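Glutamine synthetase (Helicobacter pylori, PDB 5ZLI) is a type I-beta glutamine synthetase, a twelve-chain enzyme whose subunit joins an N-terminal beta-Grasp domain to a larger catalytic domain. Local coordinates at residues I12-F16 with L48-K54; Y135-E141 with G277-S283; A304-L308 with R365-R369. The contacts are given in a common frame with arbitrary orientation. Residue numbers count along the deposited sequence, not the author numbering.

Contact 1: residues I12-F16 with L48-K54; sequences IKEFF and LTHGMLK
Residues 12-16 form a regular alpha-helical turn within helix 9-20, with Phe16 N bonded to Ile12 O at 3.1 Å. Facing it, residues 48-54 enter extended at Leu48 and Thr49 and then turn through helical phi/psi values from His50 to Leu53, with Leu53 N bonded to His50 O and Lys54 N to Gly51 O, both at 3.2 Å. The backbones come nearest at Ile12 and His50, whose CA atoms are 7.2 Å apart.

Ile12, in the mt rotamer, points its CB toward the loop and touches three residues: its CG2 lies 3.7 Å from Leu53 CD1 and 4.1 Å from His50 ND1, at the edge of the imidazole, while its CD1 meets Lys54 CG at 3.9 Å. Phe15, with chi1 t, brings CD1 to 3.9 Å from Leu53 CD1. Its ring also meets Tyr84 edge-to-face, and Leu81 of strand 74-81 touches Ile12, Phe15 and Leu53, so the N-terminal helix and the loop joining strands 38-44 and 57-60 pack together against the beta-Grasp sheet.

Phe16, its chi1 between wells at -101°, lies against the start of the loop. His50 (chi1 m) stacks face-to-face on its ring, centroids 4.7 Å apart and planes at 22°. Two carbonyl oxygens meet the ring edge, Phe16 CZ sitting 3.8 Å from Leu48 O and 4.1 Å from Thr49 O. Apolar contacts complete its surroundings: Phe16 CZ is 4.3 Å from Leu48 CB, and Phe16 CE1 approaches Leu53 CD1 at 4.0 Å.

Contact 2: residues Y135-E141 with G277-S283; sequences YFGAENE and GMHTHVS
Two neighbouring antiparallel strands of the large mixed sheet of the catalytic domain pair here, near the centre of the chain. Residues 135-140 and 278-283 are extended, with axes 4.5 Å apart at closest approach and N-to-C directions at 165°. Tyr135-Ser283, Gly137-His281 and Glu139-His279 are hydrogen-bonded pairs; Phe136-Val282, Ala138-Thr280 and Asn140-Met278 are non-hydrogen-bonded ones. The shortest bond is Tyr135 N to Ser283 O, 2.7 Å. The longest, His279 N to Glu139 O at 3.2 Å, is weak. Beyond the strands, Glu141 N bonds Gly277 O and Gly277 N bonds Glu141 OE1, each at 3.2 Å.

Glu139, His279 and His281 share one face. With chi1 m and chi2 t, Glu139 brings OE2 to 3.1 Å from His281 NE2, which also bonds Glu367 weakly. Just past the strand end, Glu141 OE2 lies 4.0 Å from NE2 of His279 (chi1 m). The acids Glu139 and Glu141, close to Glu223 and Glu230, together with His279 beside Glu367, are consistent with the metal-binding centre of glutamine synthetases.

On the other, largely apolar face, Phe136 CE2 meets Val282 CG1 at 3.6 Å and Ala138 CB meets Met278 CG at 3.8 Å; Asn140 bonds Ser373, and Thr280 the Phe368 carbonyl. Helices 238-258 and 377-393 pack here, Phe381 stacking on Phe136, while strand 366-368 pairs with the far edge of strand 278-286.

Contact 3: residues A304-L308 with R365-R369; sequences ALHFL and RFEFR
Phe366 gives up 94 Å² where helix 302-313 packs on strand 366-368 of the large mixed sheet of the catalytic domain, followed by Leu308 with 45 Å² and Phe368 with 42 Å². Residues 304-308 are a helical turn, with Leu308 N bonded to Ala304 O at 2.8 Å; the strand runs nearly parallel to it, at 11° between N-to-C directions and 11.2 Å between axes. The nearest CA pairs, Ala304-Arg365 and Leu308-Phe366, are both 8.2 Å apart.

Phe366 (chi1 m) points toward the helix and presents its ring edge to the backbone, CE1 lying 3.2 Å from Ala304 O. The same CE1 is 3.8 Å from Ala304 CB, and Phe366 CZ is 3.8 Å from Leu308 CB. Leu308, in the tp rotamer, bridges the two strand aromatics, its CD1 reaching Phe368 CE1 at 4.2 Å. Phe368 (chi1 m) also brings CZ to 4.1 Å from CE1 of Phe307. Phe292 and Val353 border this core.

Glu367, between them in sequence, projects to the other side, its OE2 salt-bridged to Arg369 NH1 (3.0 Å) and its OE1 to Arg354. Without hydrogen bonds between helix and strand, their spacing rests on the fit of Phe366, Leu308 and Phe368.

Overall arrangement
From the N terminus the three contacts follow in series, none enclosing or crossing another. Contact 1 closes a short loop, 31 intervening residues, bringing the N-terminal helix onto the beta-Grasp part of the subunit. Contact 2 then spans 135 residues to join strands 133-145 and 278-286 in the catalytic domain; contact 3 follows, with 56 residues between its segments, bringing strand 366-368 back beside helix 302-313. Contacts 2 and 3 share a sheet, their centres 12 Å apart, and Thr280 O lies 2.7 Å from Phe368 N, a probable hydrogen bond. Contact 1 stands apart, its centre 34 Å from that of contact 2 and 41 Å from that of contact 3.

Contact 1: residues I12-F16 with L48-K54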
loop_
_atom_site.group_PDB
_atom_site.type_symbol
_atom_site.label_atom_id
_atom_site.label_comp_id
_atom_site.label_asym_id
_atom_site.label_seq_id
_atom_site.Cartn_x
_atom_site.Cartn_y
_atom_site.Cartn_z
ATOM N N ILE B 12 -30.097 53.640 22.286
ATOM C CA ILE B 12 -30.550 52.876 21.130
ATOM C C ILE B 12 -30.277 53.652 19.852
ATOM O O ILE B 12 -29.857 53.082 18.836
ATOM C CB ILE B 12 -32.046 52.540 21.284
ATOM C CG1 ILE B 12 -32.236 51.493 22.394
ATOM C CG2 ILE B 12 -32.649 52.088 19.936
ATOM C CD1 ILE B 12 -33.691 51.109 22.688
ATOM N N LYS B 13 -30.511 54.960 19.880
ATOM C CA LYS B 13 -30.229 55.786 18.712
ATOM C C LYS B 13 -28.772 55.648 18.285
ATOM O O LYS B 13 -28.472 55.240 17.154
ATOM C CB LYS B 13 -30.572 57.252 19.003
ATOM C CG LYS B 13 -30.247 58.197 17.851
ATOM C CD LYS B 13 -31.196 59.381 17.773
ATOM C CE LYS B 13 -30.981 60.157 16.471
ATOM N NZ LYS B 13 -29.820 61.079 16.549
ATOM N N GLU B 14 -27.851 55.973 19.190
ATOM C CA GLU B 14 -26.450 56.031 18.812
ATOM C C GLU B 14 -25.952 54.667 18.406
ATOM O O GLU B 14 -25.018 54.551 17.604
ATOM C CB GLU B 14 -25.622 56.572 19.962
ATOM C CG GLU B 14 -25.701 55.733 21.214
ATOM C CD GLU B 14 -24.750 56.243 22.263
ATOM O OE1 GLU B 14 -23.724 55.575 22.487
ATOM O OE2 GLU B 14 -25.002 57.331 22.831
ATOM N N PHE B 15 -26.571 53.627 18.951
ATOM C CA PHE B 15 -26.244 52.278 18.527
ATOM C C PHE B 15 -26.607 52.078 17.064
ATOM O O PHE B 15 -25.835 51.486 16.311
ATOM C CB PHE B 15 -26.961 51.280 19.426
ATOM C CG PHE B 15 -27.057 49.916 18.852
ATOM C CD1 PHE B 15 -28.072 49.584 17.973
ATOM C CD2 PHE B 15 -26.124 48.958 19.202
ATOM C CE1 PHE B 15 -28.148 48.338 17.448
ATOM C CE2 PHE B 15 -26.190 47.705 18.695
ATOM C CZ PHE B 15 -27.206 47.386 17.816
ATOM N N PHE B 16 -27.790 52.551 16.649
ATOM C CA PHE B 16 -28.187 52.468 15.244
ATOM C C PHE B 16 -27.234 53.207 14.322
ATOM O O PHE B 16 -27.047 52.806 13.164
ATOM C CB PHE B 16 -29.576 53.041 15.039
ATOM C CG PHE B 16 -30.620 52.022 14.921
ATOM C CD1 PHE B 16 -31.137 51.416 16.042
ATOM C CD2 PHE B 16 -31.066 51.636 13.676
ATOM C CE1 PHE B 16 -32.117 50.451 15.925
ATOM C CE2 PHE B 16 -32.035 50.677 13.546
ATOM C CZ PHE B 16 -32.563 50.078 14.673
ATOM N N LEU B 48 -34.379 45.326 11.829
ATOM C CA LEU B 48 -34.345 45.651 13.242
ATOM C C LEU B 48 -35.200 46.863 13.512
ATOM O O LEU B 48 -35.046 47.899 12.859
ATOM C CB LEU B 48 -32.938 45.937 13.750
ATOM C CG LEU B 48 -32.218 44.799 14.444
ATOM C CD1 LEU B 48 -31.007 45.392 15.133
ATOM C CD2 LEU B 48 -33.161 44.206 15.448
ATOM N N THR B 49 -36.075 46.729 14.489
ATOM C CA THR B 49 -36.898 47.830 14.938
ATOM C C THR B 49 -36.243 48.534 16.098
ATOM O O THR B 49 -35.404 47.970 16.806
ATOM C CB THR B 49 -38.245 47.318 15.430
ATOM O OG1 THR B 49 -38.115 46.993 16.818
ATOM C CG2 THR B 49 -38.658 46.073 14.674
ATOM N N HIS B 50 -36.611 49.801 16.271
ATOM C CA HIS B 50 -36.363 50.450 17.548
ATOM C C HIS B 50 -37.047 49.650 18.660
ATOM O O HIS B 50 -36.463 49.406 19.725
ATOM C CB HIS B 50 -36.864 51.901 17.491
ATOM C CG HIS B 50 -36.126 52.758 16.501
ATOM N ND1 HIS B 50 -34.905 53.340 16.775
ATOM C CD2 HIS B 50 -36.418 53.088 15.219
ATOM C CE1 HIS B 50 -34.488 54.012 15.717
ATOM N NE2 HIS B 50 -35.388 53.876 14.759
ATOM N N GLY B 51 -38.262 49.165 18.386
ATOM C CA GLY B 51 -39.051 48.448 19.380
ATOM C C GLY B 51 -38.487 47.101 19.795
ATOM O O GLY B 51 -38.745 46.635 20.911
ATOM N N MET B 52 -37.769 46.427 18.891
ATOM C CA MET B 52 -37.182 45.129 19.209
ATOM C C MET B 52 -36.030 45.249 20.196
ATOM O O MET B 52 -35.683 44.260 20.847
ATOM C CB MET B 52 -36.698 44.458 17.927
ATOM C CG MET B 52 -37.233 43.079 17.683
ATOM S SD MET B 52 -37.948 43.073 16.046
ATOM C CE MET B 52 -36.493 43.392 15.079
ATOM N N LEU B 53 -35.470 46.452 20.374
ATOM C CA LEU B 53 -34.418 46.670 21.358
ATOM C C LEU B 53 -34.982 47.040 22.707
ATOM O O LEU B 53 -34.241 47.039 23.701
ATOM C CB LEU B 53 -33.460 47.773 20.891
ATOM C CG LEU B 53 -32.590 47.500 19.662
ATOM C CD1 LEU B 53 -31.580 48.621 19.395
ATOM C CD2 LEU B 53 -31.846 46.180 19.905
ATOM N N LYS B 54 -36.278 47.324 22.750
ATOM C CA LYS B 54 -36.974 47.600 23.986
ATOM C C LYS B 54 -37.716 46.344 24.395
ATOM O O LYS B 54 -37.310 45.663 25.345
ATOM C CB LYS B 54 -37.924 48.782 23.809
ATOM C CG LYS B 54 -37.256 50.164 23.886
ATOM C CD LYS B 54 -37.767 51.004 25.081
ATOM C CE LYS B 54 -36.998 50.703 26.382
ATOM N NZ LYS B 54 -37.568 51.374 27.606
#

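Contact 2: residues Y135-E141 with G277-S283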
loop_
_atom_site.group_PDB
_atom_site.type_symbol
_atom_site.label_atom_id
_atom_site.label_comp_id
_atom_site.label_asym_id
_atom_site.label_seq_id
_atom_site.Cartn_x
_atom_site.Cartn_y
_atom_site.Cartn_z
ATOM N N TYR B 135 -14.759 45.467 41.916
ATOM C CA TYR B 135 -13.883 45.263 40.767
ATOM C C TYR B 135 -13.365 43.833 40.727
ATOM O O TYR B 135 -12.822 43.345 41.724
ATOM C CB TYR B 135 -12.706 46.232 40.827
ATOM C CG TYR B 135 -13.064 47.647 40.483
ATOM C CD1 TYR B 135 -13.330 48.003 39.170
ATOM C CD2 TYR B 135 -13.120 48.644 41.458
ATOM C CE1 TYR B 135 -13.650 49.313 38.821
ATOM C CE2 TYR B 135 -13.433 49.967 41.121
ATOM C CZ TYR B 135 -13.700 50.290 39.789
ATOM O OH TYR B 135 -14.013 51.572 39.397
ATOM N N PHE B 136 -13.482 43.188 39.554
ATOM C CA PHE B 136 -12.984 41.828 39.346
ATOM C C PHE B 136 -12.054 41.785 38.146
ATOM O O PHE B 136 -12.364 42.351 37.092
ATOM C CB PHE B 136 -14.091 40.784 39.050
ATOM C CG PHE B 136 -14.863 40.329 40.243
ATOM C CD1 PHE B 136 -15.795 41.154 40.844
ATOM C CD2 PHE B 136 -14.665 39.062 40.765
ATOM C CE1 PHE B 136 -16.510 40.711 41.940
ATOM C CE2 PHE B 136 -15.377 38.628 41.866
ATOM C CZ PHE B 136 -16.292 39.447 42.445
ATOM N N GLY B 137 -10.988 40.998 38.276
ATOM C CA GLY B 137 -10.006 40.832 37.226
ATOM C C GLY B 137 -9.516 39.404 37.083
ATOM O O GLY B 137 -8.711 38.943 37.893
ATOM N N ALA B 138 -9.949 38.715 36.030
ATOM C CA ALA B 138 -9.694 37.290 35.849
ATOM C C ALA B 138 -8.506 37.048 34.917
ATOM O O ALA B 138 -8.334 37.741 33.906
ATOM C CB ALA B 138 -10.933 36.578 35.288
ATOM N N GLU B 139 -7.673 36.070 35.277
ATOM C CA GLU B 139 -6.634 35.550 34.394
ATOM C C GLU B 139 -7.102 34.159 33.976
ATOM O O GLU B 139 -7.031 33.215 34.777
ATOM C CB GLU B 139 -5.297 35.448 35.120
ATOM C CG GLU B 139 -4.876 36.661 35.948
ATOM C CD GLU B 139 -3.733 36.311 36.917
ATOM O OE1 GLU B 139 -3.312 35.134 36.928
ATOM O OE2 GLU B 139 -3.274 37.191 37.683
ATOM N N ASN B 140 -7.543 34.006 32.724
ATOM C CA ASN B 140 -8.005 32.698 32.240
ATOM C C ASN B 140 -6.889 32.039 31.443
ATOM O O ASN B 140 -6.753 32.247 30.235
ATOM C CB ASN B 140 -9.259 32.799 31.383
ATOM C CG ASN B 140 -10.453 33.287 32.147
ATOM O OD1 ASN B 140 -11.202 32.491 32.718
ATOM N ND2 ASN B 140 -10.664 34.605 32.138
ATOM N N GLU B 141 -6.105 31.211 32.128
ATOM C CA GLU B 141 -5.155 30.341 31.445
ATOM C C GLU B 141 -5.903 29.373 30.531
ATOM O O GLU B 141 -7.003 28.906 30.855
ATOM C CB GLU B 141 -4.283 29.579 32.456
ATOM C CG GLU B 141 -3.522 30.506 33.424
ATOM C CD GLU B 141 -2.679 29.787 34.499
ATOM O OE1 GLU B 141 -3.031 28.654 34.893
ATOM O OE2 GLU B 141 -1.712 30.405 35.018
ATOM N N GLY B 277 -6.058 27.826 35.447
ATOM C CA GLY B 277 -6.815 28.459 36.496
ATOM C C GLY B 277 -7.572 29.647 35.966
ATOM O O GLY B 277 -7.291 30.121 34.858
ATOM N N MET B 278 -8.580 30.095 36.713
ATOM C CA MET B 278 -9.110 31.444 36.561
ATOM C C MET B 278 -8.736 32.165 37.849
ATOM O O MET B 278 -9.510 32.232 38.799
ATOM C CB MET B 278 -10.625 31.475 36.280
ATOM C CG MET B 278 -11.168 32.873 35.964
ATOM S SD MET B 278 -12.955 32.961 35.673
ATOM C CE MET B 278 -13.563 32.487 37.296
ATOM N N HIS B 279 -7.493 32.641 37.896
ATOM C CA HIS B 279 -7.007 33.478 38.980
ATOM C C HIS B 279 -7.789 34.790 38.980
ATOM O O HIS B 279 -7.657 35.625 38.077
ATOM C CB HIS B 279 -5.505 33.691 38.818
ATOM C CG HIS B 279 -4.723 32.418 38.874
ATOM N ND1 HIS B 279 -5.164 31.310 39.568
ATOM C CD2 HIS B 279 -3.566 32.051 38.276
ATOM C CE1 HIS B 279 -4.294 30.326 39.425
ATOM N NE2 HIS B 279 -3.320 30.748 38.640
ATOM N N THR B 280 -8.647 34.943 39.977
ATOM C CA THR B 280 -9.608 36.035 40.059
ATOM C C THR B 280 -9.143 37.022 41.125
ATOM O O THR B 280 -8.830 36.625 42.251
ATOM C CB THR B 280 -11.014 35.474 40.346
ATOM O OG1 THR B 280 -10.888 34.208 40.986
ATOM C CG2 THR B 280 -11.761 35.216 39.075
ATOM N N HIS B 281 -9.054 38.291 40.754
ATOM C CA HIS B 281 -8.603 39.357 41.637
ATOM C C HIS B 281 -9.790 40.228 42.044
ATOM O O HIS B 281 -10.518 40.723 41.172
ATOM C CB HIS B 281 -7.532 40.220 40.942
ATOM C CG HIS B 281 -6.218 39.527 40.695
ATOM N ND1 HIS B 281 -5.011 40.203 40.724
ATOM C CD2 HIS B 281 -5.915 38.236 40.409
ATOM C CE1 HIS B 281 -4.024 39.359 40.475
ATOM N NE2 HIS B 281 -4.544 38.158 40.282
ATOM N N VAL B 282 -9.983 40.440 43.356
ATOM C CA VAL B 282 -11.108 41.262 43.811
ATOM C C VAL B 282 -10.630 42.515 44.550
ATOM O O VAL B 282 -9.606 42.509 45.237
ATOM C CB VAL B 282 -12.082 40.457 44.713
ATOM C CG1 VAL B 282 -12.590 39.222 44.005
ATOM C CG2 VAL B 282 -11.396 40.085 46.007
ATOM N N SER B 283 -11.374 43.603 44.381
ATOM C CA SER B 283 -11.339 44.732 45.307
ATOM C C SER B 283 -12.750 45.303 45.335
ATOM O O SER B 283 -13.464 45.289 44.321
ATOM C CB SER B 283 -10.367 45.883 44.931
ATOM O OG SER B 283 -10.689 46.576 43.711
#

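Contact 3: residues A304-L308 with R365-R369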
loop_
_atom_site.group_PDB
_atom_site.type_symbol
_atom_site.label_atom_id
_atom_site.label_comp_id
_atom_site.label_asym_id
_atom_site.label_seq_id
_atom_site.Cartn_x
_atom_site.Cartn_y
_atom_site.Cartn_z
ATOM N N ALA B 304 -11.493 44.227 54.330
ATOM C CA ALA B 304 -11.034 43.183 53.409
ATOM C C ALA B 304 -10.843 41.844 54.109
ATOM O O ALA B 304 -11.155 40.795 53.540
ATOM C CB ALA B 304 -9.742 43.603 52.716
ATOM N N LEU B 305 -10.283 41.846 55.320
ATOM C CA LEU B 305 -10.046 40.569 55.988
ATOM C C LEU B 305 -11.346 39.901 56.398
ATOM O O LEU B 305 -11.424 38.667 56.422
ATOM C CB LEU B 305 -9.172 40.753 57.224
ATOM C CG LEU B 305 -7.683 40.835 56.980
ATOM C CD1 LEU B 305 -7.054 41.556 58.139
ATOM C CD2 LEU B 305 -7.149 39.431 56.844
ATOM N N HIS B 306 -12.364 40.697 56.735
ATOM C CA HIS B 306 -13.689 40.144 56.969
ATOM C C HIS B 306 -14.287 39.632 55.665
ATOM O O HIS B 306 -14.882 38.547 55.631
ATOM C CB HIS B 306 -14.580 41.191 57.647
ATOM C CG HIS B 306 -14.233 41.443 59.088
ATOM N ND1 HIS B 306 -13.813 40.445 59.944
ATOM C CD2 HIS B 306 -14.217 42.586 59.812
ATOM C CE1 HIS B 306 -13.563 40.961 61.133
ATOM N NE2 HIS B 306 -13.797 42.260 61.077
ATOM N N PHE B 307 -14.093 40.366 54.571
ATOM C CA PHE B 307 -14.466 39.830 53.265
ATOM C C PHE B 307 -13.840 38.446 53.021
ATOM O O PHE B 307 -14.537 37.486 52.664
ATOM C CB PHE B 307 -14.039 40.824 52.184
ATOM C CG PHE B 307 -14.486 40.460 50.813
ATOM C CD1 PHE B 307 -13.847 39.475 50.098
ATOM C CD2 PHE B 307 -15.528 41.132 50.227
ATOM C CE1 PHE B 307 -14.245 39.171 48.854
ATOM C CE2 PHE B 307 -15.932 40.822 48.966
ATOM C CZ PHE B 307 -15.292 39.845 48.281
ATOM N N LEU B 308 -12.523 38.328 53.227
ATOM C CA LEU B 308 -11.831 37.065 52.998
ATOM C C LEU B 308 -12.355 35.943 53.884
ATOM O O LEU B 308 -12.440 34.785 53.447
ATOM C CB LEU B 308 -10.331 37.251 53.221
ATOM C CG LEU B 308 -9.536 35.947 53.320
ATOM C CD1 LEU B 308 -9.555 35.281 51.979
ATOM C CD2 LEU B 308 -8.093 36.210 53.773
ATOM N N ARG B 365 -5.766 44.270 47.093
ATOM C CA ARG B 365 -6.663 43.298 46.491
ATOM C C ARG B 365 -6.283 41.919 46.988
ATOM O O ARG B 365 -5.171 41.698 47.474
ATOM C CB ARG B 365 -6.581 43.324 44.960
ATOM C CG ARG B 365 -5.684 42.231 44.408
ATOM C CD ARG B 365 -5.046 42.592 43.110
ATOM N NE ARG B 365 -3.613 42.330 43.149
ATOM C CZ ARG B 365 -2.767 42.745 42.214
ATOM N NH1 ARG B 365 -3.237 43.436 41.182
ATOM N NH2 ARG B 365 -1.464 42.478 42.308
ATOM N N PHE B 366 -7.210 40.986 46.834
ATOM C CA PHE B 366 -6.881 39.575 46.937
ATOM C C PHE B 366 -6.838 38.950 45.546
ATOM O O PHE B 366 -7.339 39.516 44.570
ATOM C CB PHE B 366 -7.903 38.829 47.788
ATOM C CG PHE B 366 -7.959 39.277 49.200
ATOM C CD1 PHE B 366 -9.101 39.861 49.706
ATOM C CD2 PHE B 366 -6.886 39.061 50.052
ATOM C CE1 PHE B 366 -9.167 40.246 51.045
ATOM C CE2 PHE B 366 -6.943 39.449 51.390
ATOM C CZ PHE B 366 -8.085 40.040 51.886
ATOM N N GLU B 367 -6.210 37.782 45.457
ATOM C CA GLU B 367 -6.333 36.921 44.286
ATOM C C GLU B 367 -6.768 35.529 44.731
ATOM O O GLU B 367 -6.089 34.894 45.545
ATOM C CB GLU B 367 -5.031 36.858 43.494
ATOM C CG GLU B 367 -4.988 35.701 42.493
ATOM C CD GLU B 367 -3.584 35.423 41.988
ATOM O OE1 GLU B 367 -3.019 36.291 41.272
ATOM O OE2 GLU B 367 -3.025 34.368 42.368
ATOM N N PHE B 368 -7.935 35.082 44.256
ATOM C CA PHE B 368 -8.428 33.733 44.557
ATOM C C PHE B 368 -7.978 32.773 43.459
ATOM O O PHE B 368 -8.359 32.927 42.290
ATOM C CB PHE B 368 -9.948 33.723 44.704
ATOM C CG PHE B 368 -10.453 34.742 45.683
ATOM C CD1 PHE B 368 -10.361 34.537 47.046
ATOM C CD2 PHE B 368 -10.978 35.944 45.235
ATOM C CE1 PHE B 368 -10.822 35.509 47.929
ATOM C CE2 PHE B 368 -11.440 36.886 46.115
ATOM C CZ PHE B 368 -11.360 36.684 47.446
ATOM N N ARG B 369 -7.174 31.788 43.839
ATOM C CA ARG B 369 -6.536 30.908 42.877
ATOM C C ARG B 369 -7.324 29.633 42.610
ATOM O O ARG B 369 -6.938 28.871 41.720
ATOM C CB ARG B 369 -5.124 30.546 43.337
ATOM C CG ARG B 369 -4.212 31.721 43.530
ATOM C CD ARG B 369 -2.859 31.266 44.035
ATOM N NE ARG B 369 -2.211 30.288 43.154
ATOM C CZ ARG B 369 -1.623 30.594 41.994
ATOM N NH1 ARG B 369 -1.597 31.844 41.550
ATOM N NH2 ARG B 369 -1.054 29.644 41.268
#